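Local coordinates for ABC transporter periplasmic peptide-binding protein (Pseudoalteromonas, PDB 4QFL) that binds dipeptides in the periplasm and probably hands them to the membrane part of an ABC importer for uptake, at residues Ile376-Val381 and Pro387-Met392; Val410-Glu413 and Gln419-Gly422; Ala325-Asn330 and Pro502-Met507; Asp318-Met323 and Gly331-Ser336; Trp295-Glu300 and Lys308-Leu313. All blocks are in the same frame, centred on the assembly; numbering follows the deposited sequence.

The five contacts sample one chain from its core to its surface. Contacts 1, 3 and 5 are buried and rest mainly on apolar packing, contact 1 being bridged by two waters as well; contact 4 is partly buried and adds a salt bridge, while contact 2 lies at the surface as a single cation-pi pair. Contacts 3 and 4 are the closest neighbours, their segments alternating along the chain and meeting where strand 332-333 pairs with strand 500-513. Contact 1 touches contact 2 through a salt bridge and contact 3 through the side chain of Met-392. Contact 5, farther out, reaches contact 1 through Trp-295 and contact 3 through Ile-503. Contact 1 also approaches the bound dipeptide.

Contact 1: residues Ile376-Val381 and Pro387-Met392; sequences IWAMPV and PNARKM
Ala-378 and Ala-389 bring the two backbones together, their CA atoms 5.1 Å apart, where strand 373-378 gives way to loop and helix 389-401 begins. No direct hydrogen bond joins the segments; two waters do the work instead. One donates to Met-379 O at 2.7 Å and accepts from the amide of Arg-390, and the other donates to Val-381 O and accepts from Ala-389 N at 2.8 Å. Amides of the first helical turn, which have no earlier carbonyl in the helix to bind, are thereby tied to the carbonyls of the departing chain.

The close approach is consistent with a methyl as the only side chain at Ala-389. Its CB sits 3.3 Å from Met-379 N and also touches the CB of both Ala-378 and Met-379. The Met-379 chain runs straight through chi2 and then bends at chi3 (-76°), which carries CE back to 4.0 Å from Ala-389 CB. On the strand side, Ala-378 CB rests 3.8 Å from Ala-389 O. Just before the helix, Asn-388 is the N-cap: its OD1 accepts from Lys-391 N at 3.0 Å in a nearly straight bond (171°), with the donor well above the carbonyl plane. Arg-390 NE forms a salt bridge with Glu-411 OE1.

Met-379 also packs on Tyr-385 and Trp-414 of the phenylalanine pocket, and its side chain is about 6 Å from that bound residue. The contact is the strand-to-helix junction of a beta-alpha-beta unit, in which strand 373-378 passes through helix 389-401 to the parallel strand 406-410.

Contact 2: residues Val410-Glu413 and Gln419-Gly422; sequences VEYE and QRIG
Arg-420 sets one terminal nitrogen of its guanidinium over the ring of Tyr-412, and these two side chains make up the entire contact. The tight part is small. NH1 stands 3.0 Å from Tyr-412 CE1 and 3.3 Å from CZ, above one face of the ring but shifted toward its rim. The group does not lie flat on the ring: the two planes are 68° apart, so the guanidinium comes down edge first with NH1 leading. Its central carbon, CZ, is 4.5 Å from the ring centroid and 16° off the ring normal, which makes this a cation-pi pair. Arg-420 reaches that far because its chain is extended from CG to NE, crossing the tyrosine at about a right angle.

Between the two segments nothing else meets. The nearest CA atoms, those of Tyr-412 and Arg-420, are 9.0 Å apart, and in contrast to the close touch of NH1 and ring, both residues remain partly exposed at the protein surface. From strand 373-378, Trp-377 packs on Arg-420 and meets the tyrosine ring with its own plane turned by about 45°. At the end of 410-413, Glu-413 is the N-cap of helix 414-422, OE1 and OE2 accepting from the amides of Thr-416 and Asn-415. That same helix carries Trp-414 and Ile-418 of the phenylalanine pocket, although Arg-420 itself stays about 11 Å from the bound residue.

No hydrogen bond joins the pair, so the attraction is between a positive charge and the electron-rich ring face. Such an attraction has little directional demand, and the nearby Arg-425 adds a like charge that the ring face does not neutralise.

Contact 3: residues Ala325-Asn330 and Pro502-Met507; sequences AVYYGN and PIAHGM
Tyr-327 lays its ring over Ala-504 and so joins a type I' beta turn, formed by Tyr-327 to Asn-330, to a classic beta bulge, where Ile-503 and Ala-504 both face Gly-293 of the adjoining strand. From CB the tyrosine chain starts with CG beside the backbone N (chi1 -68°), a torsion that sends the ring toward strand 500-513. Farther out, CE1 meets the methyl of Met-392 from helix 389-401. On the other flank CE2 packs against Pro-387 and lies 4.5 Å from the CA of Gly-506. The methyl of Ala-504 sits over one ring face, displaced toward the phenol end: its CB is 3.6 Å from Tyr-327 CZ and 3.8 Å from OH. In this CH-pi contact Ala-504 CB lies 3.9 Å from the centroid of the Tyr-327 ring, 23° off its normal. At the tip OH makes a hydrogen bond with the backbone O of Tyr-385, a residue of the phenylalanine pocket, so the buried hydroxyl is satisfied and the ring is held at both ends.

The turn itself is closed by Asn-330 N bonding to Tyr-327 O at 2.8 Å, with Tyr-328 and Gly-329 both at positive phi. Beyond it, Asn-330 OD1 accepts from Arg-286 NH2. The second meeting of the segments is close: Met-507, bent at chi2 and chi3, brings its CG to 3.1 Å from Asn-330 O.

Contact 4: residues Asp318-Met323 and Gly331-Ser336; sequences DIEKIM and GLRARS
The guanidinium of Arg-333 has Ile-319 over one face and Glu-320 at its edge, pinning the start of helix 319-325 to strand 332-333. The helix leads through the type I' turn of Tyr-327 to Asn-330 into this strand, which pairs antiparallel with strand 500-513. Ile-319 CG2 rests 3.7 Å from Arg-333 NE, somewhat toward the rim of the group. At the edge, Arg-333 NH1 donates to Glu-320 OE2 at 2.6 Å and 160°, a salt bridge in which the oxygen uses its anti lone pair. Carboxylate and guanidinium are nearly coplanar, 26° apart. The arginine gets there by extending fully from CG to NE, while the glutamate folds back at chi2 (-65°). A second flat group, the guanidinium of Arg-335, has the CD of Arg-333 over one of its faces.

Nearer the turn, Met-323 works with its methyl alone: curled at chi2 and chi3, it puts CE 3.5 Å from Arg-333 N and against the carbonyl carbons of Gly-331 and Leu-332. Beside it a water donates to Met-323 O at 2.6 Å and to Gly-331 O at 3.3 Å.

Contact 5: residues Trp295-Glu300 and Lys308-Leu313; sequences WAFNTE and KVRQAL
Phe-297 meets both Arg-310 and Leu-313 of the helix, and the torsions of the side chains around it place the groups that fill the interface between strand 291-297 and helix 307-314. The phenylalanine ring is directed at the helix. There the aliphatic part of Arg-310 lies over one ring face, its CD 3.8 Å from Phe-297 CD2. Farther round the ring, Leu-313 CD1 approaches CE1 of Phe-297 from the same side, at 3.6 Å. Trp-295, two residues earlier on the same side of the strand, takes a different rotamer, CG opposite the backbone N (chi1 -172°): its indole swings alongside the phenylalanine, and Phe-297 CE1 sits over one indole face. The far corner of that indole, CH2, then reaches Leu-313 CB at 3.9 Å, while Leu-313 O lies at the indole edge.

This is a helix packed on a face of the beta-sheet, running nearly opposite to its strand, the axes of 295-297 and 308-313 being 10.8 Å apart at closest. Strand 291-297 lies between strands 428-434 and 500-513, antiparallel to both. On the same face of the sheet Trp-295 also packs on Met-396 and Leu-400 of helix 389-401, so the indole touches both helices.

Arg-310 is buried, and its N-H groups find backbone carbonyls. A bend at chi3 (-57°) turns the guanidinium away from the phenylalanine and sends NH1 to the carbonyl of Phe-304 and NH2 to that of Gln-497; NE makes a weak bond to Leu-498 O. Thr-299, past the inverse gamma turn centred on Asn-298, places its CG2 over one guanidinium face and 4.3 Å from Arg-310 CD, while its OG1 bonds to Ala-460 O.

Contact 1: residues Ile376-Val381 and Pro387-Met392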
# COMPACT_ATOMS: atom_id res chain seq x y z
N ILE A 376 13.42 -8.49 -16.31
CA ILE A 376 12.95 -8.45 -14.94
C ILE A 376 12.98 -7.00 -14.54
O ILE A 376 14.02 -6.36 -14.52
CB ILE A 376 13.85 -9.23 -13.99
CG1 ILE A 376 13.81 -10.71 -14.33
CG2 ILE A 376 13.44 -8.98 -12.54
CD1 ILE A 376 14.66 -11.56 -13.39
N TRP A 377 11.81 -6.47 -14.24
CA TRP A 377 11.70 -5.11 -13.77
C TRP A 377 11.99 -5.04 -12.28
O TRP A 377 11.44 -5.81 -11.51
CB TRP A 377 10.32 -4.58 -14.10
CG TRP A 377 10.19 -4.25 -15.55
CD1 TRP A 377 10.46 -5.06 -16.61
CD2 TRP A 377 9.74 -3.01 -16.09
NE1 TRP A 377 10.22 -4.40 -17.79
CE2 TRP A 377 9.77 -3.13 -17.50
CE3 TRP A 377 9.30 -1.81 -15.53
CZ2 TRP A 377 9.39 -2.10 -18.34
CZ3 TRP A 377 8.93 -0.79 -16.36
CH2 TRP A 377 8.97 -0.94 -17.75
N ALA A 378 12.87 -4.11 -11.89
CA ALA A 378 13.33 -3.98 -10.51
C ALA A 378 13.04 -2.60 -9.93
O ALA A 378 13.38 -1.58 -10.54
CB ALA A 378 14.82 -4.27 -10.42
N MET A 379 12.42 -2.58 -8.75
CA MET A 379 12.13 -1.33 -8.03
C MET A 379 13.40 -0.54 -7.71
O MET A 379 14.43 -1.13 -7.38
CB MET A 379 11.36 -1.64 -6.73
CG MET A 379 10.11 -2.45 -6.98
SD MET A 379 9.24 -2.95 -5.48
CE MET A 379 10.30 -4.29 -4.93
N PRO A 380 13.33 0.80 -7.82
CA PRO A 380 14.48 1.68 -7.61
C PRO A 380 14.72 2.05 -6.15
O PRO A 380 15.75 2.62 -5.81
CB PRO A 380 14.08 2.93 -8.40
CG PRO A 380 12.61 2.98 -8.25
CD PRO A 380 12.13 1.55 -8.23
N VAL A 381 13.76 1.74 -5.29
CA VAL A 381 13.83 2.13 -3.88
C VAL A 381 13.55 0.93 -2.98
O VAL A 381 12.91 -0.04 -3.39
CB VAL A 381 12.79 3.21 -3.57
CG1 VAL A 381 13.21 4.54 -4.16
CG2 VAL A 381 11.44 2.79 -4.11
N PRO A 387 14.17 -5.07 0.30
CA PRO A 387 15.04 -3.89 0.46
C PRO A 387 16.05 -3.60 -0.67
O PRO A 387 16.70 -2.56 -0.64
CB PRO A 387 15.78 -4.16 1.77
CG PRO A 387 15.98 -5.62 1.79
CD PRO A 387 14.68 -6.16 1.27
N ASN A 388 16.18 -4.49 -1.64
CA ASN A 388 17.07 -4.24 -2.77
C ASN A 388 16.68 -5.01 -4.02
O ASN A 388 17.28 -6.04 -4.34
CB ASN A 388 18.52 -4.57 -2.38
CG ASN A 388 19.54 -3.94 -3.33
OD1 ASN A 388 19.22 -3.54 -4.45
ND2 ASN A 388 20.78 -3.86 -2.87
N ALA A 389 15.67 -4.51 -4.73
CA ALA A 389 15.15 -5.21 -5.91
C ALA A 389 16.23 -5.37 -6.96
O ALA A 389 16.28 -6.37 -7.67
CB ALA A 389 13.96 -4.48 -6.48
N ARG A 390 17.11 -4.37 -7.05
CA ARG A 390 18.21 -4.36 -8.01
C ARG A 390 19.14 -5.52 -7.76
O ARG A 390 19.44 -6.29 -8.66
CB ARG A 390 19.02 -3.08 -7.87
CG ARG A 390 18.98 -2.16 -9.05
CD ARG A 390 19.91 -2.58 -10.18
NE ARG A 390 19.79 -1.62 -11.29
CZ ARG A 390 20.14 -1.85 -12.55
NH1 ARG A 390 20.65 -3.02 -12.91
NH2 ARG A 390 19.96 -0.91 -13.46
N LYS A 391 19.64 -5.61 -6.53
CA LYS A 391 20.51 -6.71 -6.12
C LYS A 391 19.81 -8.05 -6.35
O LYS A 391 20.41 -9.00 -6.86
CB LYS A 391 20.87 -6.57 -4.64
CG LYS A 391 21.70 -7.68 -4.05
CD LYS A 391 23.12 -7.68 -4.58
CE LYS A 391 24.04 -8.57 -3.73
NZ LYS A 391 25.17 -9.19 -4.50
N MET A 392 18.54 -8.12 -5.98
CA MET A 392 17.77 -9.34 -6.21
C MET A 392 17.69 -9.69 -7.69
O MET A 392 17.81 -10.85 -8.06
CB MET A 392 16.37 -9.22 -5.63
CG MET A 392 15.59 -10.51 -5.71
SD MET A 392 13.97 -10.40 -4.93
CE MET A 392 14.41 -9.96 -3.26
O HOH W 1 16.62 -1.48 -5.89
O HOH W 2 13.73 -2.74 -3.70

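Contact 2: residues Val410-Glu413 and Gln419-Gly422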
# COMPACT_ATOMS: atom_id res chain seq x y z
N VAL A 410 15.30 -3.95 -15.99
CA VAL A 410 14.73 -2.65 -16.27
C VAL A 410 14.39 -1.90 -14.98
O VAL A 410 13.82 -2.47 -14.05
CB VAL A 410 13.45 -2.76 -17.10
CG1 VAL A 410 12.80 -1.41 -17.23
CG2 VAL A 410 13.77 -3.34 -18.47
N GLU A 411 14.74 -0.63 -14.93
CA GLU A 411 14.51 0.15 -13.73
C GLU A 411 14.21 1.61 -14.06
O GLU A 411 14.87 2.21 -14.90
CB GLU A 411 15.74 0.03 -12.82
CG GLU A 411 15.53 0.49 -11.38
CD GLU A 411 16.80 0.33 -10.55
OE1 GLU A 411 17.87 0.08 -11.15
OE2 GLU A 411 16.72 0.47 -9.31
N TYR A 412 13.20 2.18 -13.40
CA TYR A 412 12.86 3.59 -13.58
C TYR A 412 12.49 4.20 -12.23
O TYR A 412 12.24 3.47 -11.27
CB TYR A 412 11.68 3.76 -14.54
CG TYR A 412 11.87 3.19 -15.94
CD1 TYR A 412 12.51 3.93 -16.92
CD2 TYR A 412 11.40 1.94 -16.27
CE1 TYR A 412 12.69 3.41 -18.20
CE2 TYR A 412 11.58 1.41 -17.54
CZ TYR A 412 12.22 2.15 -18.50
OH TYR A 412 12.39 1.63 -19.76
N GLU A 413 12.46 5.52 -12.17
CA GLU A 413 11.96 6.26 -11.01
C GLU A 413 10.71 5.57 -10.45
O GLU A 413 9.84 5.12 -11.20
CB GLU A 413 11.69 7.73 -11.39
CG GLU A 413 11.15 8.63 -10.27
CD GLU A 413 9.66 8.46 -10.05
OE1 GLU A 413 8.94 8.23 -11.05
OE2 GLU A 413 9.21 8.53 -8.89
N GLN A 419 3.64 3.13 -12.72
CA GLN A 419 2.80 3.46 -13.86
C GLN A 419 3.02 2.50 -15.04
O GLN A 419 2.07 2.00 -15.63
CB GLN A 419 3.08 4.92 -14.27
CG GLN A 419 2.44 5.38 -15.55
CD GLN A 419 0.96 5.66 -15.39
OE1 GLN A 419 0.29 5.08 -14.52
NE2 GLN A 419 0.44 6.56 -16.22
N ARG A 420 4.28 2.23 -15.36
CA ARG A 420 4.60 1.37 -16.49
C ARG A 420 4.32 -0.11 -16.21
O ARG A 420 4.08 -0.90 -17.13
CB ARG A 420 6.03 1.63 -16.98
CG ARG A 420 6.20 3.03 -17.63
CD ARG A 420 7.62 3.31 -18.16
NE ARG A 420 7.78 4.69 -18.64
CZ ARG A 420 8.91 5.20 -19.12
NH1 ARG A 420 10.01 4.46 -19.20
NH2 ARG A 420 8.96 6.46 -19.52
N ILE A 421 4.32 -0.48 -14.93
CA ILE A 421 3.89 -1.82 -14.54
C ILE A 421 2.36 -1.95 -14.65
O ILE A 421 1.83 -3.01 -15.01
CB ILE A 421 4.39 -2.20 -13.12
CG1 ILE A 421 5.93 -2.30 -13.07
CG2 ILE A 421 3.82 -3.52 -12.70
CD1 ILE A 421 6.50 -3.52 -13.82
N GLY A 422 1.65 -0.87 -14.33
CA GLY A 422 0.21 -0.83 -14.50
C GLY A 422 -0.19 -0.89 -15.97
O GLY A 422 -1.31 -1.27 -16.30

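Contact 3: residues Ala325-Asn330 and Pro502-Met507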
# COMPACT_ATOMS: atom_id res chain seq x y z
N ALA A 325 21.84 -12.46 0.74
CA ALA A 325 22.41 -11.34 0.00
C ALA A 325 21.51 -10.12 0.00
O ALA A 325 21.99 -9.01 0.09
CB ALA A 325 22.74 -11.76 -1.42
N VAL A 326 20.20 -10.34 -0.11
CA VAL A 326 19.24 -9.24 -0.18
C VAL A 326 18.65 -8.92 1.18
O VAL A 326 18.71 -7.78 1.62
CB VAL A 326 18.08 -9.52 -1.17
CG1 VAL A 326 17.09 -8.36 -1.18
CG2 VAL A 326 18.63 -9.75 -2.57
N TYR A 327 18.06 -9.92 1.83
CA TYR A 327 17.33 -9.68 3.07
C TYR A 327 18.22 -9.67 4.29
O TYR A 327 17.74 -9.43 5.41
CB TYR A 327 16.18 -10.66 3.24
CG TYR A 327 15.09 -10.45 2.22
CD1 TYR A 327 15.19 -11.00 0.96
CD2 TYR A 327 13.97 -9.69 2.52
CE1 TYR A 327 14.19 -10.81 0.01
CE2 TYR A 327 12.97 -9.49 1.59
CZ TYR A 327 13.09 -10.05 0.33
OH TYR A 327 12.12 -9.85 -0.60
N TYR A 328 19.50 -9.94 4.08
CA TYR A 328 20.48 -9.89 5.17
C TYR A 328 20.09 -10.77 6.35
O TYR A 328 20.43 -10.47 7.49
CB TYR A 328 20.69 -8.44 5.63
CG TYR A 328 21.68 -7.67 4.80
CD1 TYR A 328 21.47 -7.43 3.44
CD2 TYR A 328 22.85 -7.19 5.36
CE1 TYR A 328 22.39 -6.73 2.69
CE2 TYR A 328 23.77 -6.48 4.61
CZ TYR A 328 23.54 -6.26 3.27
OH TYR A 328 24.47 -5.56 2.54
N GLY A 329 19.37 -11.85 6.07
CA GLY A 329 18.91 -12.76 7.11
C GLY A 329 17.75 -12.24 7.95
O GLY A 329 17.28 -12.94 8.84
N ASN A 330 17.29 -11.03 7.67
CA ASN A 330 16.20 -10.45 8.43
C ASN A 330 14.79 -10.85 7.95
O ASN A 330 13.80 -10.65 8.65
CB ASN A 330 16.33 -8.92 8.44
CG ASN A 330 17.67 -8.45 8.96
OD1 ASN A 330 18.19 -8.97 9.94
ND2 ASN A 330 18.25 -7.46 8.29
N PRO A 502 5.68 -16.01 -4.60
CA PRO A 502 6.02 -15.44 -3.29
C PRO A 502 7.48 -15.71 -2.99
O PRO A 502 7.91 -16.86 -3.09
CB PRO A 502 5.13 -16.23 -2.33
CG PRO A 502 3.98 -16.69 -3.16
CD PRO A 502 4.56 -16.96 -4.51
N ILE A 503 8.23 -14.68 -2.63
CA ILE A 503 9.64 -14.89 -2.33
C ILE A 503 9.90 -14.83 -0.84
O ILE A 503 10.37 -15.79 -0.26
CB ILE A 503 10.53 -13.92 -3.08
CG1 ILE A 503 10.51 -14.26 -4.57
CG2 ILE A 503 11.95 -13.99 -2.55
CD1 ILE A 503 10.53 -13.06 -5.47
N ALA A 504 9.56 -13.70 -0.22
CA ALA A 504 9.90 -13.48 1.18
C ALA A 504 9.02 -12.43 1.84
O ALA A 504 8.28 -11.71 1.18
CB ALA A 504 11.35 -13.07 1.29
N HIS A 505 9.12 -12.35 3.15
CA HIS A 505 8.45 -11.30 3.90
C HIS A 505 9.51 -10.53 4.68
O HIS A 505 10.30 -11.14 5.40
CB HIS A 505 7.42 -11.92 4.85
CG HIS A 505 6.53 -12.92 4.19
ND1 HIS A 505 6.72 -14.28 4.31
CD2 HIS A 505 5.43 -12.76 3.41
CE1 HIS A 505 5.78 -14.92 3.63
NE2 HIS A 505 4.99 -14.02 3.08
N GLY A 506 9.54 -9.21 4.52
CA GLY A 506 10.54 -8.38 5.17
C GLY A 506 10.17 -7.90 6.57
O GLY A 506 9.01 -8.00 6.99
N MET A 507 11.17 -7.41 7.29
CA MET A 507 10.96 -6.68 8.55
C MET A 507 10.78 -5.21 8.23
O MET A 507 11.34 -4.70 7.25
CB MET A 507 12.16 -6.86 9.50
CG MET A 507 12.32 -8.27 10.05
SD MET A 507 10.95 -8.70 11.12
CE MET A 507 11.10 -7.39 12.32

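Contact 4: residues Asp318-Met323 and Gly331-Ser336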
# COMPACT_ATOMS: atom_id res chain seq x y z
N ASP A 318 17.79 -19.24 -6.78
CA ASP A 318 18.40 -19.56 -5.50
C ASP A 318 17.80 -18.68 -4.42
O ASP A 318 18.34 -17.62 -4.11
CB ASP A 318 19.91 -19.33 -5.56
CG ASP A 318 20.65 -19.98 -4.39
OD1 ASP A 318 20.00 -20.34 -3.38
OD2 ASP A 318 21.89 -20.13 -4.49
N ILE A 319 16.70 -19.13 -3.85
CA ILE A 319 15.98 -18.33 -2.87
C ILE A 319 16.81 -18.12 -1.60
O ILE A 319 16.73 -17.08 -0.95
CB ILE A 319 14.61 -18.95 -2.51
CG1 ILE A 319 13.67 -18.86 -3.70
CG2 ILE A 319 13.97 -18.19 -1.35
CD1 ILE A 319 13.49 -17.43 -4.19
N GLU A 320 17.61 -19.12 -1.26
CA GLU A 320 18.35 -19.06 -0.00
C GLU A 320 19.51 -18.09 -0.07
O GLU A 320 19.95 -17.55 0.95
CB GLU A 320 18.78 -20.46 0.43
CG GLU A 320 17.63 -21.31 0.99
CD GLU A 320 17.06 -20.74 2.29
OE1 GLU A 320 17.84 -20.16 3.08
OE2 GLU A 320 15.83 -20.86 2.52
N LYS A 321 20.00 -17.83 -1.28
CA LYS A 321 21.06 -16.87 -1.50
C LYS A 321 20.50 -15.45 -1.45
O LYS A 321 21.20 -14.51 -1.06
CB LYS A 321 21.73 -17.12 -2.85
CG LYS A 321 22.70 -16.03 -3.29
CD LYS A 321 23.88 -15.93 -2.36
CE LYS A 321 24.93 -15.00 -2.91
NZ LYS A 321 26.12 -14.95 -2.02
N ILE A 322 19.25 -15.31 -1.86
CA ILE A 322 18.55 -14.03 -1.77
C ILE A 322 18.23 -13.69 -0.32
O ILE A 322 18.38 -12.54 0.10
CB ILE A 322 17.26 -14.03 -2.62
CG1 ILE A 322 17.61 -13.91 -4.10
CG2 ILE A 322 16.35 -12.87 -2.20
CD1 ILE A 322 16.44 -14.06 -5.03
N MET A 323 17.82 -14.69 0.45
CA MET A 323 17.53 -14.48 1.88
C MET A 323 18.71 -13.89 2.63
O MET A 323 18.54 -13.23 3.65
CB MET A 323 17.07 -15.78 2.53
CG MET A 323 15.75 -16.32 1.97
SD MET A 323 14.47 -15.06 1.73
CE MET A 323 14.01 -14.64 3.40
N GLY A 331 14.70 -11.41 6.74
CA GLY A 331 13.42 -11.77 6.18
C GLY A 331 12.99 -13.18 6.51
O GLY A 331 13.78 -13.98 7.01
N LEU A 332 11.74 -13.51 6.21
CA LEU A 332 11.23 -14.87 6.36
C LEU A 332 10.91 -15.44 5.00
O LEU A 332 10.21 -14.82 4.21
CB LEU A 332 9.98 -14.90 7.23
CG LEU A 332 10.07 -14.69 8.75
CD1 LEU A 332 8.69 -14.83 9.37
CD2 LEU A 332 11.04 -15.67 9.42
N ARG A 333 11.41 -16.63 4.70
CA ARG A 333 11.17 -17.24 3.40
C ARG A 333 9.66 -17.48 3.23
O ARG A 333 9.00 -17.97 4.15
CB ARG A 333 11.96 -18.54 3.25
CG ARG A 333 11.78 -19.23 1.91
CD ARG A 333 12.78 -20.38 1.73
NE ARG A 333 12.59 -21.07 0.45
CZ ARG A 333 13.55 -21.76 -0.17
NH1 ARG A 333 14.76 -21.85 0.35
NH2 ARG A 333 13.28 -22.35 -1.33
N ALA A 334 9.13 -17.14 2.06
CA ALA A 334 7.70 -17.26 1.82
C ALA A 334 7.29 -18.71 1.63
O ALA A 334 7.94 -19.44 0.89
CB ALA A 334 7.30 -16.45 0.60
N ARG A 335 6.20 -19.10 2.29
CA ARG A 335 5.58 -20.42 2.14
C ARG A 335 4.18 -20.33 1.52
O ARG A 335 3.48 -21.33 1.33
CB ARG A 335 5.53 -21.13 3.50
CG ARG A 335 6.61 -22.21 3.69
CD ARG A 335 7.98 -21.66 4.05
NE ARG A 335 9.01 -22.61 3.64
CZ ARG A 335 10.29 -22.57 4.02
NH1 ARG A 335 10.71 -21.63 4.85
NH2 ARG A 335 11.13 -23.49 3.57
N SER A 336 3.78 -19.10 1.19
CA SER A 336 2.49 -18.80 0.60
C SER A 336 2.55 -17.33 0.26
O SER A 336 3.48 -16.65 0.69
CB SER A 336 1.38 -19.04 1.61
OG SER A 336 0.16 -18.50 1.14
O HOH W 3 16.50 -13.49 5.25

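Contact 5: residues Trp295-Glu300 and Lys308-Leu313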
# COMPACT_ATOMS: atom_id res chain seq x y z
N TRP A 295 7.86 -12.27 -7.31
CA TRP A 295 8.24 -12.10 -8.71
C TRP A 295 6.99 -12.32 -9.55
O TRP A 295 6.50 -13.45 -9.67
CB TRP A 295 9.30 -13.14 -9.07
CG TRP A 295 9.96 -12.99 -10.42
CD1 TRP A 295 10.09 -11.86 -11.16
CD2 TRP A 295 10.61 -14.03 -11.15
NE1 TRP A 295 10.77 -12.14 -12.32
CE2 TRP A 295 11.10 -13.46 -12.34
CE3 TRP A 295 10.81 -15.40 -10.92
CZ2 TRP A 295 11.79 -14.20 -13.29
CZ3 TRP A 295 11.49 -16.13 -11.87
CH2 TRP A 295 11.97 -15.53 -13.04
N ALA A 296 6.46 -11.25 -10.12
CA ALA A 296 5.25 -11.36 -10.91
C ALA A 296 5.56 -11.53 -12.38
O ALA A 296 6.41 -10.84 -12.92
CB ALA A 296 4.37 -10.13 -10.70
N PHE A 297 4.86 -12.46 -13.03
CA PHE A 297 4.94 -12.63 -14.47
C PHE A 297 3.78 -11.95 -15.20
O PHE A 297 2.64 -11.97 -14.74
CB PHE A 297 4.93 -14.11 -14.81
CG PHE A 297 6.06 -14.87 -14.19
CD1 PHE A 297 7.33 -14.79 -14.72
CD2 PHE A 297 5.84 -15.66 -13.08
CE1 PHE A 297 8.37 -15.49 -14.15
CE2 PHE A 297 6.87 -16.37 -12.50
CZ PHE A 297 8.14 -16.28 -13.04
N ASN A 298 4.07 -11.34 -16.34
CA ASN A 298 3.03 -10.83 -17.22
C ASN A 298 2.38 -12.01 -17.94
O ASN A 298 2.82 -12.41 -19.01
CB ASN A 298 3.65 -9.85 -18.21
CG ASN A 298 2.64 -9.10 -19.02
OD1 ASN A 298 2.94 -8.05 -19.58
ND2 ASN A 298 1.44 -9.63 -19.11
N THR A 299 1.35 -12.58 -17.32
CA THR A 299 0.76 -13.85 -17.76
C THR A 299 0.04 -13.74 -19.10
O THR A 299 -0.43 -14.74 -19.63
CB THR A 299 -0.23 -14.42 -16.73
OG1 THR A 299 -1.36 -13.53 -16.60
CG2 THR A 299 0.44 -14.61 -15.37
N GLU A 300 -0.06 -12.54 -19.63
CA GLU A 300 -0.68 -12.37 -20.94
C GLU A 300 0.37 -12.26 -22.03
O GLU A 300 0.03 -12.01 -23.18
CB GLU A 300 -1.60 -11.15 -20.95
CG GLU A 300 -2.89 -11.36 -20.15
CD GLU A 300 -3.76 -12.45 -20.73
OE1 GLU A 300 -3.84 -12.56 -21.97
OE2 GLU A 300 -4.37 -13.21 -19.95
N LYS A 308 3.98 -24.00 -17.77
CA LYS A 308 5.21 -24.79 -17.74
C LYS A 308 6.44 -23.90 -17.77
O LYS A 308 7.48 -24.25 -17.20
CB LYS A 308 5.27 -25.78 -18.90
CG LYS A 308 4.69 -27.15 -18.59
CD LYS A 308 5.65 -28.25 -19.03
CE LYS A 308 5.05 -29.64 -18.80
NZ LYS A 308 5.06 -30.08 -17.36
N VAL A 309 6.34 -22.77 -18.44
CA VAL A 309 7.44 -21.84 -18.51
C VAL A 309 7.59 -21.16 -17.16
O VAL A 309 8.69 -21.05 -16.63
CB VAL A 309 7.22 -20.79 -19.59
CG1 VAL A 309 8.06 -19.55 -19.32
CG2 VAL A 309 7.53 -21.37 -20.95
N ARG A 310 6.47 -20.71 -16.60
CA ARG A 310 6.50 -20.03 -15.32
C ARG A 310 7.11 -20.95 -14.28
O ARG A 310 7.94 -20.53 -13.48
CB ARG A 310 5.11 -19.54 -14.91
CG ARG A 310 4.62 -18.39 -15.79
CD ARG A 310 3.42 -17.65 -15.21
NE ARG A 310 2.28 -18.53 -14.95
CZ ARG A 310 1.37 -18.90 -15.86
NH1 ARG A 310 1.46 -18.49 -17.11
NH2 ARG A 310 0.37 -19.69 -15.50
N GLN A 311 6.70 -22.22 -14.31
CA GLN A 311 7.25 -23.23 -13.41
C GLN A 311 8.75 -23.43 -13.65
O GLN A 311 9.53 -23.48 -12.70
CB GLN A 311 6.50 -24.55 -13.60
CG GLN A 311 5.01 -24.42 -13.36
CD GLN A 311 4.23 -25.64 -13.80
OE1 GLN A 311 3.03 -25.74 -13.57
NE2 GLN A 311 4.91 -26.59 -14.45
N ALA A 312 9.15 -23.53 -14.91
CA ALA A 312 10.56 -23.67 -15.25
C ALA A 312 11.42 -22.53 -14.67
O ALA A 312 12.48 -22.78 -14.11
CB ALA A 312 10.74 -23.78 -16.76
N LEU A 313 10.97 -21.29 -14.80
CA LEU A 313 11.77 -20.14 -14.37
C LEU A 313 11.97 -20.08 -12.85
O LEU A 313 13.06 -19.76 -12.36
CB LEU A 313 11.13 -18.84 -14.84
CG LEU A 313 11.13 -18.47 -16.32
CD1 LEU A 313 10.09 -17.41 -16.60
CD2 LEU A 313 12.51 -18.00 -16.77